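Local atomic coordinates of putative transcriptional regulator (PDB entry 3QI7), a protein that is of unknown function but has a periplasmic-binding-protein-like fold, consistent with a sugar-binding or regulatory role. Residues L245-P259 with F293-M306. Sequence-based numbering, arbitrary orientation.
Sequences LELKYIVAEQSNPSP and FGMSNRLGGYPMPM
Val251 CB rests on Leu299 CD2 at the middle of the contact, where the backbones form a single beta bridge: Val251 N donates to Arg298 O at 2.9 Å, and Gly300 N returns a bond to Val251 O. The bridge joins two sheets, since Ile250 bonds to Val229 of strand 228-231 and to Ile227 just before it, whereas Leu299 bonds to Tyr371 and Gly301 to Leu369, at the end of strand 361-370. To one side, Pro257 lies across one face of the Tyr302 ring, its CG 3.8 Å from the ring centroid and only 13° off the normal, a CH-pi contact. At the other end, Leu245 CD2 meets Met295 CG at 3.8 Å (residue 295 is selenomethionine) while CD1 reaches Phe293. Two successive bends in the Met295 chain lay SE against the CA of Lys248.

Outward, the chemistry turns polar. The bent chain of Arg298 folds its guanidinium back over Ile250, whose CG1 lies over the centre of one face, 3.6 Å from Arg298 CZ. Arg298 NH2 donates to Lys248 O at 2.9 Å (144° at the hydrogen) and forms a salt bridge with Asp226. Lys248 NZ ties the end of helix 234-247 to the residue that follows helix 279-292, bonding Leu245 O at 3.0 Å and, more loosely, Phe293 O at 3.3 Å. Near Tyr302, one water joins the phenol OH to Glu253 OE2, and another joins that carboxylate oxygen to Gly301 O; Glu253 OE1 pairs with Arg143 of helix 140-153. Main-chain carbonyls thus accept bonds from both the backbone bridge and side-chain cations, linking the three-strand sheet with strand 361-370.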
loop_
_atom_site.group_PDB
_atom_site.type_symbol
_atom_site.label_atom_id
_atom_site.label_comp_id
_atom_site.label_asym_id
_atom_site.label_seq_id
_atom_site.Cartn_x
_atom_site.Cartn_y
_atom_site.Cartn_z
ATOM N N LEU A 245 -22.043 -6.121 -8.516
ATOM C CA LEU A 245 -22.369 -7.348 -9.258
ATOM C C LEU A 245 -23.831 -7.352 -9.727
ATOM O O LEU A 245 -24.150 -7.883 -10.790
ATOM C CB LEU A 245 -22.043 -8.615 -8.430
ATOM C CG LEU A 245 -20.547 -8.837 -8.131
ATOM C CD1 LEU A 245 -20.307 -10.199 -7.477
ATOM C CD2 LEU A 245 -19.625 -8.693 -9.374
ATOM N N GLU A 246 -24.703 -6.736 -8.937
ATOM C CA GLU A 246 -26.133 -6.653 -9.232
ATOM C C GLU A 246 -26.466 -5.501 -10.188
ATOM O O GLU A 246 -27.178 -5.686 -11.171
ATOM C CB GLU A 246 -26.906 -6.490 -7.909
ATOM C CG GLU A 246 -28.443 -6.478 -8.008
ATOM C CD GLU A 246 -29.096 -5.735 -6.834
ATOM O OE1 GLU A 246 -28.592 -5.866 -5.697
ATOM O OE2 GLU A 246 -30.081 -5.003 -7.055
ATOM N N LEU A 247 -25.939 -4.313 -9.922
ATOM C CA LEU A 247 -26.333 -3.097 -10.678
ATOM C C LEU A 247 -25.367 -2.736 -11.825
ATOM O O LEU A 247 -25.693 -1.901 -12.689
ATOM C CB LEU A 247 -26.480 -1.901 -9.718
ATOM C CG LEU A 247 -27.631 -1.905 -8.700
ATOM C CD1 LEU A 247 -27.631 -0.598 -7.875
ATOM C CD2 LEU A 247 -28.990 -2.093 -9.371
ATOM N N LYS A 248 -24.173 -3.321 -11.790
ATOM C CA LYS A 248 -23.227 -3.358 -12.896
ATOM C C LYS A 248 -22.623 -2.003 -13.163
ATOM O O LYS A 248 -22.399 -1.606 -14.302
ATOM C CB LYS A 248 -23.839 -3.962 -14.152
ATOM C CG LYS A 248 -24.470 -5.334 -13.927
ATOM C CD LYS A 248 -23.820 -6.372 -14.810
ATOM C CE LYS A 248 -24.666 -7.636 -14.911
ATOM N NZ LYS A 248 -24.420 -8.515 -13.744
ATOM N N TYR A 249 -22.325 -1.313 -12.070
ATOM C CA TYR A 249 -21.688 -0.021 -12.140
ATOM C C TYR A 249 -20.178 -0.201 -12.129
ATOM O O TYR A 249 -19.694 -1.321 -12.317
ATOM C CB TYR A 249 -22.213 0.915 -11.020
ATOM C CG TYR A 249 -22.194 0.396 -9.598
ATOM C CD1 TYR A 249 -21.021 0.329 -8.866
ATOM C CD2 TYR A 249 -23.377 0.030 -8.964
ATOM C CE1 TYR A 249 -21.014 -0.091 -7.515
ATOM C CE2 TYR A 249 -23.383 -0.416 -7.635
ATOM C CZ TYR A 249 -22.220 -0.482 -6.920
ATOM O OH TYR A 249 -22.272 -0.912 -5.617
ATOM N N ILE A 250 -19.442 0.889 -11.965
ATOM C CA ILE A 250 -17.986 0.845 -11.962
ATOM C C ILE A 250 -17.417 0.985 -10.544
ATOM O O ILE A 250 -17.900 1.795 -9.745
ATOM C CB ILE A 250 -17.382 1.975 -12.847
ATOM C CG1 ILE A 250 -17.844 1.851 -14.298
ATOM C CG2 ILE A 250 -15.887 1.973 -12.801
ATOM C CD1 ILE A 250 -17.939 3.226 -15.020
ATOM N N VAL A 251 -16.410 0.176 -10.238
ATOM C CA VAL A 251 -15.607 0.335 -9.018
ATOM C C VAL A 251 -14.134 0.358 -9.428
ATOM O O VAL A 251 -13.430 -0.668 -9.460
ATOM C CB VAL A 251 -15.900 -0.755 -7.964
ATOM C CG1 VAL A 251 -15.179 -0.431 -6.656
ATOM C CG2 VAL A 251 -17.433 -0.899 -7.781
ATOM N N ALA A 252 -13.658 1.564 -9.719
ATOM C CA ALA A 252 -12.301 1.722 -10.269
ATOM C C ALA A 252 -11.257 1.215 -9.262
ATOM O O ALA A 252 -10.267 0.583 -9.653
ATOM C CB ALA A 252 -12.052 3.178 -10.629
ATOM N N GLU A 253 -11.491 1.498 -7.974
ATOM C CA GLU A 253 -10.618 1.066 -6.873
ATOM C C GLU A 253 -11.329 0.840 -5.523
ATOM O O GLU A 253 -12.223 1.587 -5.129
ATOM C CB GLU A 253 -9.488 2.121 -6.639
ATOM C CG GLU A 253 -8.619 2.402 -7.843
ATOM C CD GLU A 253 -7.488 3.378 -7.545
ATOM O OE1 GLU A 253 -7.604 4.102 -6.553
ATOM O OE2 GLU A 253 -6.500 3.437 -8.315
ATOM N N GLN A 254 -10.859 -0.151 -4.767
ATOM C CA GLN A 254 -11.166 -0.259 -3.338
ATOM C C GLN A 254 -10.542 0.947 -2.602
ATOM O O GLN A 254 -9.625 1.598 -3.119
ATOM C CB GLN A 254 -10.543 -1.514 -2.758
ATOM C CG GLN A 254 -11.065 -2.858 -3.355
ATOM C CD GLN A 254 -9.992 -3.920 -3.410
ATOM O OE1 GLN A 254 -9.130 -3.901 -4.294
ATOM N NE2 GLN A 254 -10.010 -4.836 -2.439
ATOM N N SER A 255 -11.006 1.179 -1.380
ATOM C CA SER A 255 -10.387 2.114 -0.447
ATOM C C SER A 255 -8.861 2.067 -0.557
ATOM O O SER A 255 -8.194 3.100 -0.722
ATOM C CB SER A 255 -10.880 1.818 0.979
ATOM O OG SER A 255 -10.669 0.478 1.394
ATOM N N ASN A 256 -8.325 0.859 -0.474
ATOM C CA ASN A 256 -6.938 0.576 -0.811
ATOM C C ASN A 256 -6.902 -0.662 -1.700
ATOM O O ASN A 256 -7.300 -1.716 -1.251
ATOM C CB ASN A 256 -6.124 0.331 0.444
ATOM C CG ASN A 256 -5.864 1.609 1.198
ATOM O OD1 ASN A 256 -5.079 2.447 0.759
ATOM N ND2 ASN A 256 -6.590 1.802 2.284
ATOM N N PRO A 257 -6.453 -0.525 -2.963
ATOM C CA PRO A 257 -6.445 -1.684 -3.867
ATOM C C PRO A 257 -5.693 -2.896 -3.317
ATOM O O PRO A 257 -4.567 -2.776 -2.854
ATOM C CB PRO A 257 -5.753 -1.154 -5.115
ATOM C CG PRO A 257 -6.095 0.323 -5.122
ATOM C CD PRO A 257 -6.003 0.699 -3.653
ATOM N N SER A 258 -6.372 -4.037 -3.341
ATOM C CA SER A 258 -5.833 -5.285 -2.835
ATOM C C SER A 258 -6.586 -6.499 -3.379
ATOM O O SER A 258 -7.775 -6.634 -3.139
ATOM C CB SER A 258 -5.889 -5.311 -1.308
ATOM O OG SER A 258 -5.447 -6.573 -0.859
ATOM N N PRO A 259 -5.883 -7.389 -4.089
ATOM C CA PRO A 259 -6.516 -8.619 -4.577
ATOM C C PRO A 259 -6.950 -9.552 -3.456
ATOM O O PRO A 259 -7.912 -10.345 -3.622
ATOM C CB PRO A 259 -5.408 -9.279 -5.412
ATOM C CG PRO A 259 -4.407 -8.225 -5.666
ATOM C CD PRO A 259 -4.484 -7.268 -4.525
ATOM N N PHE A 293 -19.409 -12.938 -14.582
ATOM C CA PHE A 293 -20.455 -12.171 -13.926
ATOM C C PHE A 293 -20.869 -10.941 -14.758
ATOM O O PHE A 293 -21.605 -10.079 -14.284
ATOM C CB PHE A 293 -20.009 -11.701 -12.522
ATOM C CG PHE A 293 -19.688 -12.823 -11.537
ATOM C CD1 PHE A 293 -20.174 -14.127 -11.708
ATOM C CD2 PHE A 293 -18.927 -12.535 -10.400
ATOM C CE1 PHE A 293 -19.875 -15.121 -10.787
ATOM C CE2 PHE A 293 -18.617 -13.529 -9.478
ATOM C CZ PHE A 293 -19.102 -14.832 -9.674
ATOM N N GLY A 294 -20.393 -10.849 -15.990
ATOM C CA GLY A 294 -20.756 -9.723 -16.860
ATOM C C GLY A 294 -20.103 -8.422 -16.408
ATOM O O GLY A 294 -20.644 -7.347 -16.638
HETATM N N MSE A 295 -18.936 -8.519 -15.784
HETATM C CA MSE A 295 -18.289 -7.337 -15.179
HETATM C C MSE A 295 -16.931 -6.970 -15.766
HETATM O O MSE A 295 -16.145 -6.224 -15.142
HETATM C CB MSE A 295 -18.172 -7.534 -13.670
HETATM C CG MSE A 295 -19.492 -7.521 -12.953
HETATM SE SE MSE A 295 -20.336 -5.823 -13.016
HETATM C CE MSE A 295 -19.117 -4.790 -11.836
ATOM N N SER A 296 -16.642 -7.432 -16.971
ATOM C CA SER A 296 -15.375 -7.069 -17.620
ATOM C C SER A 296 -15.279 -5.554 -17.860
ATOM O O SER A 296 -16.249 -4.884 -18.226
ATOM C CB SER A 296 -15.162 -7.861 -18.920
ATOM O OG SER A 296 -14.808 -9.218 -18.606
ATOM N N ASN A 297 -14.088 -5.037 -17.601
ATOM C CA ASN A 297 -13.774 -3.636 -17.698
ATOM C C ASN A 297 -14.594 -2.722 -16.759
ATOM O O ASN A 297 -14.656 -1.531 -16.998
ATOM C CB ASN A 297 -13.834 -3.188 -19.154
ATOM C CG ASN A 297 -12.894 -4.015 -20.069
ATOM O OD1 ASN A 297 -13.351 -4.823 -20.878
ATOM N ND2 ASN A 297 -11.593 -3.817 -19.929
ATOM N N ARG A 298 -15.161 -3.280 -15.673
ATOM C CA ARG A 298 -15.898 -2.501 -14.658
ATOM C C ARG A 298 -15.200 -2.343 -13.305
ATOM O O ARG A 298 -15.592 -1.498 -12.501
ATOM C CB ARG A 298 -17.270 -3.145 -14.432
ATOM C CG ARG A 298 -18.092 -3.358 -15.706
ATOM C CD ARG A 298 -18.329 -2.055 -16.449
ATOM N NE ARG A 298 -19.446 -1.288 -15.900
ATOM C CZ ARG A 298 -19.919 -0.167 -16.431
ATOM N NH1 ARG A 298 -19.332 0.377 -17.499
ATOM N NH2 ARG A 298 -20.963 0.434 -15.872
ATOM N N LEU A 299 -14.121 -3.089 -13.089
ATOM C CA LEU A 299 -13.508 -3.257 -11.755
ATOM C C LEU A 299 -12.012 -3.149 -11.918
ATOM O O LEU A 299 -11.423 -3.785 -12.830
ATOM C CB LEU A 299 -13.844 -4.646 -11.169
ATOM C CG LEU A 299 -15.299 -5.049 -11.045
ATOM C CD1 LEU A 299 -15.459 -6.530 -10.686
ATOM C CD2 LEU A 299 -16.046 -4.139 -10.019
ATOM N N GLY A 300 -11.394 -2.318 -11.086
ATOM C CA GLY A 300 -9.954 -2.109 -11.159
ATOM C C GLY A 300 -9.195 -2.203 -9.843
ATOM O O GLY A 300 -9.758 -2.446 -8.762
ATOM N N GLY A 301 -7.889 -1.973 -9.948
ATOM C CA GLY A 301 -6.993 -2.065 -8.805
ATOM C C GLY A 301 -5.549 -1.788 -9.215
ATOM O O GLY A 301 -5.298 -1.040 -10.175
ATOM N N TYR A 302 -4.636 -2.411 -8.490
ATOM C CA TYR A 302 -3.213 -2.473 -8.814
ATOM C C TYR A 302 -2.800 -3.941 -9.013
ATOM O O TYR A 302 -3.529 -4.851 -8.618
ATOM C CB TYR A 302 -2.365 -1.896 -7.683
ATOM C CG TYR A 302 -2.620 -0.478 -7.240
ATOM C CD1 TYR A 302 -3.057 0.507 -8.142
ATOM C CD2 TYR A 302 -2.347 -0.097 -5.930
ATOM C CE1 TYR A 302 -3.228 1.824 -7.739
ATOM C CE2 TYR A 302 -2.528 1.213 -5.491
ATOM C CZ TYR A 302 -2.967 2.178 -6.396
ATOM O OH TYR A 302 -3.144 3.484 -5.968
ATOM N N PRO A 303 -1.617 -4.199 -9.611
ATOM C CA PRO A 303 -1.109 -5.564 -9.679
ATOM C C PRO A 303 -0.885 -6.218 -8.308
ATOM O O PRO A 303 -0.893 -7.453 -8.201
ATOM C CB PRO A 303 0.260 -5.390 -10.388
ATOM C CG PRO A 303 0.108 -4.213 -11.162
ATOM C CD PRO A 303 -0.724 -3.286 -10.328
HETATM N N MSE A 304 -0.638 -5.402 -7.286
HETATM C CA MSE A 304 -0.445 -5.899 -5.918
HETATM C C MSE A 304 -0.802 -4.821 -4.898
HETATM O O MSE A 304 -0.800 -3.647 -5.236
HETATM C CB MSE A 304 0.998 -6.419 -5.693
HETATM C CG MSE A 304 2.143 -5.525 -6.128
HETATM SE SE MSE A 304 3.912 -6.424 -6.178
HETATM C CE MSE A 304 4.015 -7.218 -4.417
ATOM N N PRO A 305 -1.097 -5.216 -3.650
ATOM C CA PRO A 305 -1.427 -4.178 -2.692
ATOM C C PRO A 305 -0.216 -3.365 -2.330
ATOM O O PRO A 305 0.877 -3.884 -2.370
ATOM C CB PRO A 305 -1.884 -4.936 -1.460
ATOM C CG PRO A 305 -1.761 -6.445 -1.803
ATOM C CD PRO A 305 -1.002 -6.562 -3.043
HETATM N N MSE A 306 -0.423 -2.126 -1.961
HETATM C CA MSE A 306 0.699 -1.284 -1.538
HETATM C C MSE A 306 1.372 -1.837 -0.227
HETATM O O MSE A 306 2.601 -1.717 -0.031
HETATM C CB MSE A 306 0.209 0.151 -1.333
HETATM C CG MSE A 306 0.026 0.947 -2.612
HETATM SE SE MSE A 306 1.791 1.179 -3.500
HETATM C CE MSE A 306 2.665 2.304 -2.330
HETATM O O HOH W 1 -12.242 -2.454 -7.601
HETATM O O HOH W 2 -6.010 1.765 -10.226
HETATM O O HOH W 3 -4.529 5.125 -7.568
HETATM O O HOH W 4 -8.991 -1.798 -6.114
HETATM O O HOH W 5 -2.943 -0.855 -1.870
#